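Local atomic coordinates of prephenate dehydrogenase (Aquifex aeolicus, PDB entry 2G5C), a protein that probably catalyses the NAD-dependent oxidative decarboxylation of prephenate to 4-hydroxyphenylpyruvate, a step in tyrosine biosynthesis. Residues Leu68-Pro71 and Glu77-Lys80; Tyr30-Asn35 and Ala56-Phe61; Gln95-Gly100 and Arg231-Glu236. All coordinates share one frame; numbering follows the deposited sequence.

Contact 1: residues Leu68-Pro71 and Glu77-Lys80; sequences LSSP and EIAK. With NAD (nicotinamide-adenine-dinucleotide), chain E.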
loop_
_atom_site.group_PDB
_atom_site.type_symbol
_atom_site.label_atom_id
_atom_site.label_comp_id
_atom_site.label_asym_id
_atom_site.label_seq_id
_atom_site.Cartn_x
_atom_site.Cartn_y
_atom_site.Cartn_z
ATOM N N LEU A 68 -11.004 27.989 3.687
ATOM C CA LEU A 68 -9.606 27.886 4.073
ATOM C C LEU A 68 -9.020 26.651 3.390
ATOM O O LEU A 68 -9.408 25.512 3.681
ATOM C CB LEU A 68 -9.493 27.781 5.596
ATOM C CG LEU A 68 -10.077 28.984 6.349
ATOM C CD1 LEU A 68 -9.978 28.746 7.843
ATOM C CD2 LEU A 68 -9.332 30.252 5.964
ATOM N N SER A 69 -8.089 26.893 2.474
ATOM C CA SER A 69 -7.469 25.827 1.704
ATOM C C SER A 69 -5.953 25.922 1.716
ATOM O O SER A 69 -5.282 25.435 0.808
ATOM C CB SER A 69 -7.985 25.890 0.269
ATOM O OG SER A 69 -9.396 26.026 0.267
ATOM N N SER A 70 -5.421 26.565 2.747
ATOM C CA SER A 70 -3.984 26.715 2.913
ATOM C C SER A 70 -3.548 25.674 3.945
ATOM O O SER A 70 -4.367 24.892 4.425
ATOM C CB SER A 70 -3.667 28.130 3.415
ATOM O OG SER A 70 -4.410 28.435 4.587
ATOM N N PRO A 71 -2.252 25.626 4.279
ATOM C CA PRO A 71 -1.826 24.634 5.272
ATOM C C PRO A 71 -2.525 24.853 6.615
ATOM O O PRO A 71 -2.709 25.993 7.054
ATOM C CB PRO A 71 -0.319 24.857 5.343
ATOM C CG PRO A 71 0.012 25.219 3.918
ATOM C CD PRO A 71 -1.092 26.202 3.579
ATOM N N GLU A 77 -3.540 31.763 12.409
ATOM C CA GLU A 77 -3.031 33.104 12.124
ATOM C C GLU A 77 -3.942 33.871 11.170
ATOM O O GLU A 77 -4.215 35.053 11.375
ATOM C CB GLU A 77 -1.625 33.021 11.524
ATOM C CG GLU A 77 -1.533 32.112 10.308
ATOM C CD GLU A 77 -0.149 32.087 9.685
ATOM O OE1 GLU A 77 0.219 33.076 9.018
ATOM O OE2 GLU A 77 0.569 31.077 9.869
ATOM N N ILE A 78 -4.406 33.196 10.123
ATOM C CA ILE A 78 -5.287 33.810 9.133
ATOM C C ILE A 78 -6.663 34.133 9.728
ATOM O O ILE A 78 -7.221 35.210 9.486
ATOM C CB ILE A 78 -5.469 32.876 7.905
ATOM C CG1 ILE A 78 -4.112 32.606 7.250
ATOM C CG2 ILE A 78 -6.410 33.506 6.890
ATOM C CD1 ILE A 78 -4.175 31.640 6.081
ATOM N N ALA A 79 -7.203 33.203 10.512
ATOM C CA ALA A 79 -8.513 33.392 11.127
ATOM C C ALA A 79 -8.558 34.653 11.987
ATOM O O ALA A 79 -9.526 35.414 11.934
ATOM C CB ALA A 79 -8.879 32.168 11.976
ATOM N N LYS A 80 -7.511 34.865 12.777
ATOM C CA LYS A 80 -7.438 36.027 13.653
ATOM C C LYS A 80 -7.487 37.327 12.859
ATOM O O LYS A 80 -8.088 38.307 13.299
ATOM C CB LYS A 80 -6.161 35.979 14.498
ATOM C CG LYS A 80 -6.061 34.743 15.376
ATOM C CD LYS A 80 -4.865 34.806 16.312
ATOM C CE LYS A 80 -5.138 35.720 17.500
ATOM N NZ LYS A 80 -6.207 35.163 18.382
HETATM P PA NAD E . -1.025 23.164 -2.122
HETATM O O1A NAD E . -1.384 22.756 -3.489
HETATM O O2A NAD E . 0.450 23.146 -1.785
HETATM O O5B NAD E . -1.657 24.609 -1.903
HETATM C C5B NAD E . -1.473 25.275 -0.688
HETATM C C4B NAD E . -1.520 26.772 -0.934
HETATM O O4B NAD E . -1.289 27.351 0.323
HETATM C C3B NAD E . -0.379 27.276 -1.847
HETATM O O3B NAD E . -0.869 27.921 -3.016
HETATM C C2B NAD E . 0.433 28.179 -0.915
HETATM O O2B NAD E . 1.099 29.264 -1.525
HETATM C C1B NAD E . -0.649 28.565 0.065
HETATM N N9A NAD E . -0.271 29.136 1.369
HETATM C C8A NAD E . 0.730 28.757 2.232
HETATM N N7A NAD E . 0.700 29.564 3.307
HETATM C C5A NAD E . -0.305 30.455 3.151
HETATM C C6A NAD E . -0.809 31.514 3.921
HETATM N N6A NAD E . -0.274 31.819 5.091
HETATM N N1A NAD E . -1.892 32.258 3.450
HETATM C C2A NAD E . -2.477 31.959 2.219
HETATM N N3A NAD E . -1.985 30.914 1.449
HETATM C C4A NAD E . -0.920 30.186 1.921
HETATM O O3 NAD E . -1.798 22.256 -1.002
HETATM P PN NAD E . -3.191 21.483 -1.210
HETATM O O1N NAD E . -4.041 22.284 -2.112
HETATM O O2N NAD E . -2.878 20.098 -1.657
HETATM O O5D NAD E . -3.891 21.347 0.238
HETATM C C5D NAD E . -4.319 22.484 0.961
HETATM C C4D NAD E . -5.069 22.116 2.261
HETATM O O4D NAD E . -6.002 21.079 2.004
HETATM C C3D NAD E . -4.248 21.652 3.472
HETATM O O3D NAD E . -4.671 22.394 4.619
HETATM C C2D NAD E . -4.540 20.168 3.634
HETATM O O2D NAD E . -4.539 19.745 4.994
HETATM C C1D NAD E . -5.887 20.019 2.931
HETATM N N1N NAD E . -6.128 18.735 2.202
HETATM C C2N NAD E . -5.184 18.320 1.265
HETATM C C3N NAD E . -5.377 17.123 0.564
HETATM C C7N NAD E . -4.351 16.692 -0.443
HETATM O O7N NAD E . -4.570 15.518 -1.110
HETATM N N7N NAD E . -3.259 17.383 -0.715
HETATM C C4N NAD E . -6.542 16.350 0.827
HETATM C C5N NAD E . -7.493 16.781 1.780
HETATM C C6N NAD E . -7.271 17.987 2.467
#
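Ile78 carries this buried contact from the side of the helix, meeting Ser70 and Leu68. The packing contacts come first. The tip of the isoleucine, CD1, lies in van der Waals contact with the serine hydroxyl, 3.5 Å from OG of Ser70. Its branch methyl makes a looser apolar contact, with Ile78 CG2 and Leu68 CD2 4.5 Å apart. In Ile78, CG1 lies beside the backbone N and anti to the carbonyl carbon (chi1 -60°), which leaves CG2 anti to N. One side chain thus splits between two partners, CG1 carrying CD1 to the serine and CG2 turning to the leucine.

The coenzyme shares these surfaces. Ile78 CD1 also packs against the adenine, 3.5 Å from N1A of NAD. Ser70 CB approaches the same base, 3.7 Å from C4A of NAD. Pro71 adds its CD, 3.4 Å from C8A of NAD.

The polar bonds run to NAD and to the helix start rather than between the two segments. Ser70 O accepts a short hydrogen bond of 2.5 Å from O3D of NAD, on the nicotinamide ribose. The serine therefore serves both halves of the dinucleotide. Its chi1 of 54° turns OG toward the helix, where it meets Ile78 CD1 and is hydrogen-bonded to Thr74 OG1.

Residues 68-71 run from the end of strand 65-68 into the loop before helix 72-85. Val7 of strand 3-7 touches Leu68, Ser70 and Ile78 alike. Leu68 also packs on Val92 of strand 91-94, and Ala79 rests on helix 101-110.

Contact 2: residues Tyr30-Asn35 and Ala56-Phe61; sequences YGYDIN and AKVEDF. With NAD (nicotinamide-adenine-dinucleotide), chain E.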
loop_
_atom_site.group_PDB
_atom_site.type_symbol
_atom_site.label_atom_id
_atom_site.label_comp_id
_atom_site.label_asym_id
_atom_site.label_seq_id
_atom_site.Cartn_x
_atom_site.Cartn_y
_atom_site.Cartn_z
ATOM N N TYR A 30 -12.840 34.949 -5.441
ATOM C CA TYR A 30 -11.602 35.653 -5.159
ATOM C C TYR A 30 -10.594 34.728 -4.502
ATOM O O TYR A 30 -10.944 33.642 -4.030
ATOM C CB TYR A 30 -11.888 36.836 -4.229
ATOM C CG TYR A 30 -12.802 37.876 -4.822
ATOM C CD1 TYR A 30 -12.354 38.732 -5.825
ATOM C CD2 TYR A 30 -14.121 38.002 -4.386
ATOM C CE1 TYR A 30 -13.194 39.692 -6.379
ATOM C CE2 TYR A 30 -14.972 38.959 -4.933
ATOM C CZ TYR A 30 -14.502 39.801 -5.930
ATOM O OH TYR A 30 -15.337 40.756 -6.479
ATOM N N GLY A 31 -9.343 35.169 -4.462
ATOM C CA GLY A 31 -8.312 34.358 -3.855
ATOM C C GLY A 31 -7.294 35.147 -3.061
ATOM O O GLY A 31 -7.013 36.308 -3.356
ATOM N N TYR A 32 -6.764 34.505 -2.025
ATOM C CA TYR A 32 -5.737 35.086 -1.173
ATOM C C TYR A 32 -4.674 34.017 -1.014
ATOM O O TYR A 32 -4.970 32.884 -0.630
ATOM C CB TYR A 32 -6.280 35.458 0.209
ATOM C CG TYR A 32 -5.174 35.716 1.212
ATOM C CD1 TYR A 32 -4.238 36.729 1.003
ATOM C CD2 TYR A 32 -5.021 34.906 2.336
ATOM C CE1 TYR A 32 -3.173 36.924 1.885
ATOM C CE2 TYR A 32 -3.959 35.090 3.225
ATOM C CZ TYR A 32 -3.040 36.097 2.991
ATOM O OH TYR A 32 -1.974 36.262 3.845
ATOM N N ASP A 33 -3.434 34.381 -1.312
ATOM C CA ASP A 33 -2.325 33.450 -1.222
ATOM C C ASP A 33 -1.056 34.264 -1.010
ATOM O O ASP A 33 -0.950 35.388 -1.501
ATOM C CB ASP A 33 -2.227 32.654 -2.525
ATOM C CG ASP A 33 -1.443 31.369 -2.368
ATOM O OD1 ASP A 33 -0.227 31.431 -2.090
ATOM O OD2 ASP A 33 -2.057 30.290 -2.521
ATOM N N ILE A 34 -0.100 33.709 -0.270
ATOM C CA ILE A 34 1.154 34.407 -0.024
ATOM C C ILE A 34 2.056 34.345 -1.245
ATOM O O ILE A 34 3.050 35.060 -1.321
ATOM C CB ILE A 34 1.933 33.792 1.155
ATOM C CG1 ILE A 34 2.143 32.294 0.912
ATOM C CG2 ILE A 34 1.209 34.069 2.454
ATOM C CD1 ILE A 34 3.100 31.637 1.884
ATOM N N ASN A 35 1.713 33.481 -2.195
ATOM C CA ASN A 35 2.514 33.327 -3.402
ATOM C C ASN A 35 1.917 34.062 -4.595
ATOM O O ASN A 35 0.811 33.751 -5.041
ATOM C CB ASN A 35 2.671 31.844 -3.742
ATOM C CG ASN A 35 3.340 31.621 -5.085
ATOM O OD1 ASN A 35 4.475 32.038 -5.305
ATOM N ND2 ASN A 35 2.635 30.962 -5.992
ATOM N N ALA A 56 -4.839 42.079 4.042
ATOM C CA ALA A 56 -5.612 43.292 4.299
ATOM C C ALA A 56 -6.522 43.630 3.121
ATOM O O ALA A 56 -7.670 44.032 3.310
ATOM C CB ALA A 56 -4.670 44.459 4.590
ATOM N N LYS A 57 -6.000 43.455 1.910
ATOM C CA LYS A 57 -6.739 43.739 0.681
ATOM C C LYS A 57 -8.076 43.013 0.589
ATOM O O LYS A 57 -9.017 43.508 -0.030
ATOM C CB LYS A 57 -5.896 43.360 -0.538
ATOM C CG LYS A 57 -5.438 44.522 -1.402
ATOM C CD LYS A 57 -4.344 45.328 -0.729
ATOM C CE LYS A 57 -3.707 46.305 -1.710
ATOM N NZ LYS A 57 -3.111 45.599 -2.889
ATOM N N VAL A 58 -8.152 41.832 1.194
ATOM C CA VAL A 58 -9.368 41.027 1.160
ATOM C C VAL A 58 -10.655 41.815 1.399
ATOM O O VAL A 58 -11.692 41.507 0.796
ATOM C CB VAL A 58 -9.296 39.870 2.185
ATOM C CG1 VAL A 58 -10.581 39.064 2.146
ATOM C CG2 VAL A 58 -8.098 38.975 1.876
ATOM N N GLU A 59 -10.599 42.824 2.266
ATOM C CA GLU A 59 -11.793 43.619 2.557
ATOM C C GLU A 59 -12.397 44.231 1.295
ATOM O O GLU A 59 -13.591 44.514 1.255
ATOM C CB GLU A 59 -11.489 44.727 3.572
ATOM C CG GLU A 59 -10.855 45.980 2.992
ATOM C CD GLU A 59 -10.801 47.115 4.003
ATOM O OE1 GLU A 59 -11.813 47.331 4.710
ATOM O OE2 GLU A 59 -9.760 47.796 4.086
ATOM N N ASP A 60 -11.579 44.429 0.263
ATOM C CA ASP A 60 -12.080 44.997 -0.987
ATOM C C ASP A 60 -12.986 43.995 -1.686
ATOM O O ASP A 60 -13.836 44.369 -2.493
ATOM C CB ASP A 60 -10.918 45.376 -1.910
ATOM C CG ASP A 60 -10.157 46.595 -1.422
ATOM O OD1 ASP A 60 -9.037 46.834 -1.917
ATOM O OD2 ASP A 60 -10.680 47.320 -0.551
ATOM N N PHE A 61 -12.801 42.720 -1.361
ATOM C CA PHE A 61 -13.592 41.641 -1.944
ATOM C C PHE A 61 -14.850 41.401 -1.117
ATOM O O PHE A 61 -15.786 40.747 -1.580
ATOM C CB PHE A 61 -12.787 40.335 -1.972
ATOM C CG PHE A 61 -11.468 40.430 -2.692
ATOM C CD1 PHE A 61 -10.505 39.436 -2.518
ATOM C CD2 PHE A 61 -11.191 41.484 -3.555
ATOM C CE1 PHE A 61 -9.287 39.486 -3.192
ATOM C CE2 PHE A 61 -9.973 41.545 -4.235
ATOM C CZ PHE A 61 -9.020 40.540 -4.051
HETATM P PA NAD E . -1.025 23.164 -2.122
HETATM O O1A NAD E . -1.384 22.756 -3.489
HETATM O O2A NAD E . 0.450 23.146 -1.785
HETATM O O5B NAD E . -1.657 24.609 -1.903
HETATM C C5B NAD E . -1.473 25.275 -0.688
HETATM C C4B NAD E . -1.520 26.772 -0.934
HETATM O O4B NAD E . -1.289 27.351 0.323
HETATM C C3B NAD E . -0.379 27.276 -1.847
HETATM O O3B NAD E . -0.869 27.921 -3.016
HETATM C C2B NAD E . 0.433 28.179 -0.915
HETATM O O2B NAD E . 1.099 29.264 -1.525
HETATM C C1B NAD E . -0.649 28.565 0.065
HETATM N N9A NAD E . -0.271 29.136 1.369
HETATM C C8A NAD E . 0.730 28.757 2.232
HETATM N N7A NAD E . 0.700 29.564 3.307
HETATM C C5A NAD E . -0.305 30.455 3.151
HETATM C C6A NAD E . -0.809 31.514 3.921
HETATM N N6A NAD E . -0.274 31.819 5.091
HETATM N N1A NAD E . -1.892 32.258 3.450
HETATM C C2A NAD E . -2.477 31.959 2.219
HETATM N N3A NAD E . -1.985 30.914 1.449
HETATM C C4A NAD E . -0.920 30.186 1.921
HETATM O O3 NAD E . -1.798 22.256 -1.002
HETATM P PN NAD E . -3.191 21.483 -1.210
HETATM O O1N NAD E . -4.041 22.284 -2.112
HETATM O O2N NAD E . -2.878 20.098 -1.657
HETATM O O5D NAD E . -3.891 21.347 0.238
HETATM C C5D NAD E . -4.319 22.484 0.961
HETATM C C4D NAD E . -5.069 22.116 2.261
HETATM O O4D NAD E . -6.002 21.079 2.004
HETATM C C3D NAD E . -4.248 21.652 3.472
HETATM O O3D NAD E . -4.671 22.394 4.619
HETATM C C2D NAD E . -4.540 20.168 3.634
HETATM O O2D NAD E . -4.539 19.745 4.994
HETATM C C1D NAD E . -5.887 20.019 2.931
HETATM N N1N NAD E . -6.128 18.735 2.202
HETATM C C2N NAD E . -5.184 18.320 1.265
HETATM C C3N NAD E . -5.377 17.123 0.564
HETATM C C7N NAD E . -4.351 16.692 -0.443
HETATM O O7N NAD E . -4.570 15.518 -1.110
HETATM N N7N NAD E . -3.259 17.383 -0.715
HETATM C C4N NAD E . -6.542 16.350 0.827
HETATM C C5N NAD E . -7.493 16.781 1.780
HETATM C C6N NAD E . -7.271 17.987 2.467
#
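The rings of Tyr30 and Phe61 form an offset stack, with ring centroids 4.3 Å apart and planes only 11° from parallel. One face of the Phe61 ring has Tyr30 CD1 over its centre. The facing side of the Tyr30 ring carries Phe61 CG, displaced toward the rim. Phe61 CB adds a CH-pi contact over that same tyrosine ring, 3.8 Å from its centroid. The overlap reaches the tyrosine stem, with Tyr30 CB 3.4 Å from Phe61 CD1. At the edge of the Phe61 ring, near its plane, lies Gly31 O, 3.9 Å from CE1 of Phe61. With an alanine at Tyr30 the stacked face of Phe61 would probably lose its ring partner, and a gap would open beside it.

Farther along the strand, Tyr32 CB meets Val58 CG2 at 4.3 Å.

Asp33 turns to the coenzyme, its CG anti to the backbone N (chi1 -160°). OD1 accepts from O2B of NAD at 2.6 Å, and OD2 accepts from O3B of NAD at 2.7 Å. OD1 also takes Asn35 N on its anti lone pair, an Asx turn, and OD2 takes Val9 N. An acidic residue just past the end of the second strand, gripping both adenosine ribose hydroxyls, is characteristic of NAD-binding Rossmann folds.

Contact 3: residues Gln95-Gly100 and Arg231-Glu236; sequences QGSVKG and RDIFLE. With NAD (nicotinamide-adenine-dinucleotide), chain E.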
loop_
_atom_site.group_PDB
_atom_site.type_symbol
_atom_site.label_atom_id
_atom_site.label_comp_id
_atom_site.label_asym_id
_atom_site.label_seq_id
_atom_site.Cartn_x
_atom_site.Cartn_y
_atom_site.Cartn_z
ATOM N N GLN A 95 -10.886 22.994 4.572
ATOM C CA GLN A 95 -10.616 21.733 3.889
ATOM C C GLN A 95 -9.525 20.970 4.630
ATOM O O GLN A 95 -9.122 19.887 4.206
ATOM C CB GLN A 95 -10.145 21.995 2.454
ATOM C CG GLN A 95 -11.231 22.476 1.518
ATOM C CD GLN A 95 -10.806 22.426 0.062
ATOM O OE1 GLN A 95 -10.227 23.376 -0.468
ATOM N NE2 GLN A 95 -11.086 21.305 -0.591
ATOM N N GLY A 96 -9.046 21.542 5.732
ATOM C CA GLY A 96 -7.991 20.914 6.513
ATOM C C GLY A 96 -8.175 19.419 6.718
ATOM O O GLY A 96 -9.302 18.948 6.864
ATOM N N SER A 97 -7.065 18.683 6.726
ATOM C CA SER A 97 -7.081 17.231 6.903
ATOM C C SER A 97 -7.349 16.857 8.351
ATOM O O SER A 97 -7.764 15.735 8.645
ATOM C CB SER A 97 -5.739 16.624 6.476
ATOM O OG SER A 97 -5.495 16.820 5.096
ATOM N N VAL A 98 -7.082 17.790 9.255
ATOM C CA VAL A 98 -7.307 17.557 10.674
ATOM C C VAL A 98 -8.378 18.504 11.207
ATOM O O VAL A 98 -8.562 19.609 10.701
ATOM C CB VAL A 98 -6.009 17.752 11.504
ATOM C CG1 VAL A 98 -4.928 16.790 11.023
ATOM C CG2 VAL A 98 -5.528 19.189 11.395
ATOM N N LYS A 99 -9.093 18.049 12.225
ATOM C CA LYS A 99 -10.137 18.845 12.849
ATOM C C LYS A 99 -9.755 18.904 14.324
ATOM O O LYS A 99 -8.824 19.613 14.693
ATOM C CB LYS A 99 -11.499 18.169 12.651
ATOM C CG LYS A 99 -11.938 18.042 11.181
ATOM C CD LYS A 99 -12.656 19.295 10.644
ATOM C CE LYS A 99 -11.733 20.500 10.435
ATOM N NZ LYS A 99 -10.894 20.415 9.194
ATOM N N GLY A 100 -10.447 18.139 15.158
ATOM C CA GLY A 100 -10.120 18.123 16.573
ATOM C C GLY A 100 -10.046 19.500 17.198
ATOM O O GLY A 100 -10.932 20.329 16.995
ATOM N N ARG A 231 4.371 16.335 8.712
ATOM C CA ARG A 231 5.002 16.762 9.961
ATOM C C ARG A 231 3.953 17.539 10.746
ATOM O O ARG A 231 3.876 17.449 11.972
ATOM C CB ARG A 231 6.182 17.700 9.713
ATOM C CG ARG A 231 6.696 18.344 11.002
ATOM C CD ARG A 231 7.408 19.662 10.745
ATOM N NE ARG A 231 6.488 20.710 10.323
ATOM C CZ ARG A 231 6.872 21.899 9.870
ATOM N NH1 ARG A 231 8.164 22.185 9.780
ATOM N NH2 ARG A 231 5.968 22.803 9.511
ATOM N N ASP A 232 3.150 18.314 10.027
ATOM C CA ASP A 232 2.112 19.115 10.663
ATOM C C ASP A 232 0.979 18.224 11.160
ATOM O O ASP A 232 0.481 18.406 12.264
ATOM C CB ASP A 232 1.575 20.168 9.687
ATOM C CG ASP A 232 2.653 21.146 9.230
ATOM O OD1 ASP A 232 3.579 21.421 10.018
ATOM O OD2 ASP A 232 2.568 21.653 8.091
ATOM N N ILE A 233 0.582 17.255 10.346
ATOM C CA ILE A 233 -0.483 16.351 10.741
ATOM C C ILE A 233 -0.065 15.561 11.976
ATOM O O ILE A 233 -0.833 15.444 12.923
ATOM C CB ILE A 233 -0.844 15.382 9.591
ATOM C CG1 ILE A 233 -1.482 16.170 8.443
ATOM C CG2 ILE A 233 -1.785 14.294 10.092
ATOM C CD1 ILE A 233 -1.840 15.324 7.231
ATOM N N PHE A 234 1.153 15.028 11.971
ATOM C CA PHE A 234 1.635 14.255 13.110
ATOM C C PHE A 234 1.705 15.107 14.374
ATOM O O PHE A 234 1.533 14.596 15.481
ATOM C CB PHE A 234 3.006 13.626 12.808
ATOM C CG PHE A 234 2.966 12.546 11.757
ATOM C CD1 PHE A 234 1.834 11.746 11.599
ATOM C CD2 PHE A 234 4.072 12.299 10.948
ATOM C CE1 PHE A 234 1.804 10.719 10.652
ATOM C CE2 PHE A 234 4.053 11.272 9.997
ATOM C CZ PHE A 234 2.916 10.482 9.849
ATOM N N LEU A 235 1.948 16.406 14.215
ATOM C CA LEU A 235 1.995 17.308 15.364
ATOM C C LEU A 235 0.576 17.637 15.822
ATOM O O LEU A 235 0.245 17.509 16.999
ATOM C CB LEU A 235 2.701 18.625 15.015
ATOM C CG LEU A 235 2.497 19.738 16.060
ATOM C CD1 LEU A 235 3.215 19.377 17.355
ATOM C CD2 LEU A 235 3.013 21.066 15.525
ATOM N N GLU A 236 -0.253 18.065 14.876
ATOM C CA GLU A 236 -1.633 18.448 15.161
ATOM C C GLU A 236 -2.478 17.319 15.757
ATOM O O GLU A 236 -3.350 17.569 16.589
ATOM C CB GLU A 236 -2.294 18.956 13.878
ATOM C CG GLU A 236 -3.631 19.670 14.068
ATOM C CD GLU A 236 -3.480 21.068 14.649
ATOM O OE1 GLU A 236 -2.421 21.698 14.416
ATOM O OE2 GLU A 236 -4.425 21.544 15.321
HETATM P PA NAD E . -1.025 23.164 -2.122
HETATM O O1A NAD E . -1.384 22.756 -3.489
HETATM O O2A NAD E . 0.450 23.146 -1.785
HETATM O O5B NAD E . -1.657 24.609 -1.903
HETATM C C5B NAD E . -1.473 25.275 -0.688
HETATM C C4B NAD E . -1.520 26.772 -0.934
HETATM O O4B NAD E . -1.289 27.351 0.323
HETATM C C3B NAD E . -0.379 27.276 -1.847
HETATM O O3B NAD E . -0.869 27.921 -3.016
HETATM C C2B NAD E . 0.433 28.179 -0.915
HETATM O O2B NAD E . 1.099 29.264 -1.525
HETATM C C1B NAD E . -0.649 28.565 0.065
HETATM N N9A NAD E . -0.271 29.136 1.369
HETATM C C8A NAD E . 0.730 28.757 2.232
HETATM N N7A NAD E . 0.700 29.564 3.307
HETATM C C5A NAD E . -0.305 30.455 3.151
HETATM C C6A NAD E . -0.809 31.514 3.921
HETATM N N6A NAD E . -0.274 31.819 5.091
HETATM N N1A NAD E . -1.892 32.258 3.450
HETATM C C2A NAD E . -2.477 31.959 2.219
HETATM N N3A NAD E . -1.985 30.914 1.449
HETATM C C4A NAD E . -0.920 30.186 1.921
HETATM O O3 NAD E . -1.798 22.256 -1.002
HETATM P PN NAD E . -3.191 21.483 -1.210
HETATM O O1N NAD E . -4.041 22.284 -2.112
HETATM O O2N NAD E . -2.878 20.098 -1.657
HETATM O O5D NAD E . -3.891 21.347 0.238
HETATM C C5D NAD E . -4.319 22.484 0.961
HETATM C C4D NAD E . -5.069 22.116 2.261
HETATM O O4D NAD E . -6.002 21.079 2.004
HETATM C C3D NAD E . -4.248 21.652 3.472
HETATM O O3D NAD E . -4.671 22.394 4.619
HETATM C C2D NAD E . -4.540 20.168 3.634
HETATM O O2D NAD E . -4.539 19.745 4.994
HETATM C C1D NAD E . -5.887 20.019 2.931
HETATM N N1N NAD E . -6.128 18.735 2.202
HETATM C C2N NAD E . -5.184 18.320 1.265
HETATM C C3N NAD E . -5.377 17.123 0.564
HETATM C C7N NAD E . -4.351 16.692 -0.443
HETATM O O7N NAD E . -4.570 15.518 -1.110
HETATM N N7N NAD E . -3.259 17.383 -0.715
HETATM C C4N NAD E . -6.542 16.350 0.827
HETATM C C5N NAD E . -7.493 16.781 1.780
HETATM C C6N NAD E . -7.271 17.987 2.467
HETATM O O HOH W 1 -6.364 19.829 15.487
#
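Val98 and Ile233 bring the two backbones closest, their CA atoms 6.9 Å apart. Residues 95-100 run as an irregular loop that leaves strand 91-94. Gly100 ends it before helix 101-110, with a positive phi of 52° that by itself favours glycine. Residues 231-236 are the last part of helix 227-236.

Val98 wedges both its methyls against the helix. Its CG2 presses close on the aliphatic part of the glutamate, 3.3 Å from CG of Glu236. Its CG1 lies 4.1 Å from CG2 of Ile233. Ile233 CD1 reaches along to Ser97 CB at 4.2 Å.

The loop belongs to the Rossmann-type nucleotide-binding part, and the helix falls in the family's dimerization region. The contact therefore joins the two parts beside the coenzyme. Ser97 holds O2D of NAD twice, from its N at 3.2 Å and through its OG at 3.1 Å. Phe234 faces the other way, onto helix 173-201 and Ile259 of the second subunit.

One water bridges the segments. It donates to Lys99 O and to Glu236 OE2, each 2.6 Å away. Glu236 CG, anti to the backbone N (chi1 -167°), lies against Val98, and the bend at chi2 carries the carboxylate on to the water. OE2 also forms a salt bridge with Arg76, a second partner beside the water. Lys99 points away from the helix, and its NZ pairs with Asp94.

From the N terminus, contact 2 closes first. It returns residues 56-61 to strand 28-32 after helix 36-44 and strand 50-52. Contact 1 follows with a short closure, in which the turn after strand 65-68 meets helix 72-85 across five residues. Contact 3 spans 130 residues and ties the loop after strand 91-94 to helix 227-236. The three lie in series, so none nests in or crosses another. Contacts 1 and 3 touch through Ser69 OG and Gln95 OE1, 2.9 Å apart, a probable hydrogen bond. Contacts 2 and 3 do not touch, their centres about 24 Å apart. NAD runs past all three, from its adenosine end at contacts 2 and 1 to its nicotinamide ribose at contacts 1 and 3.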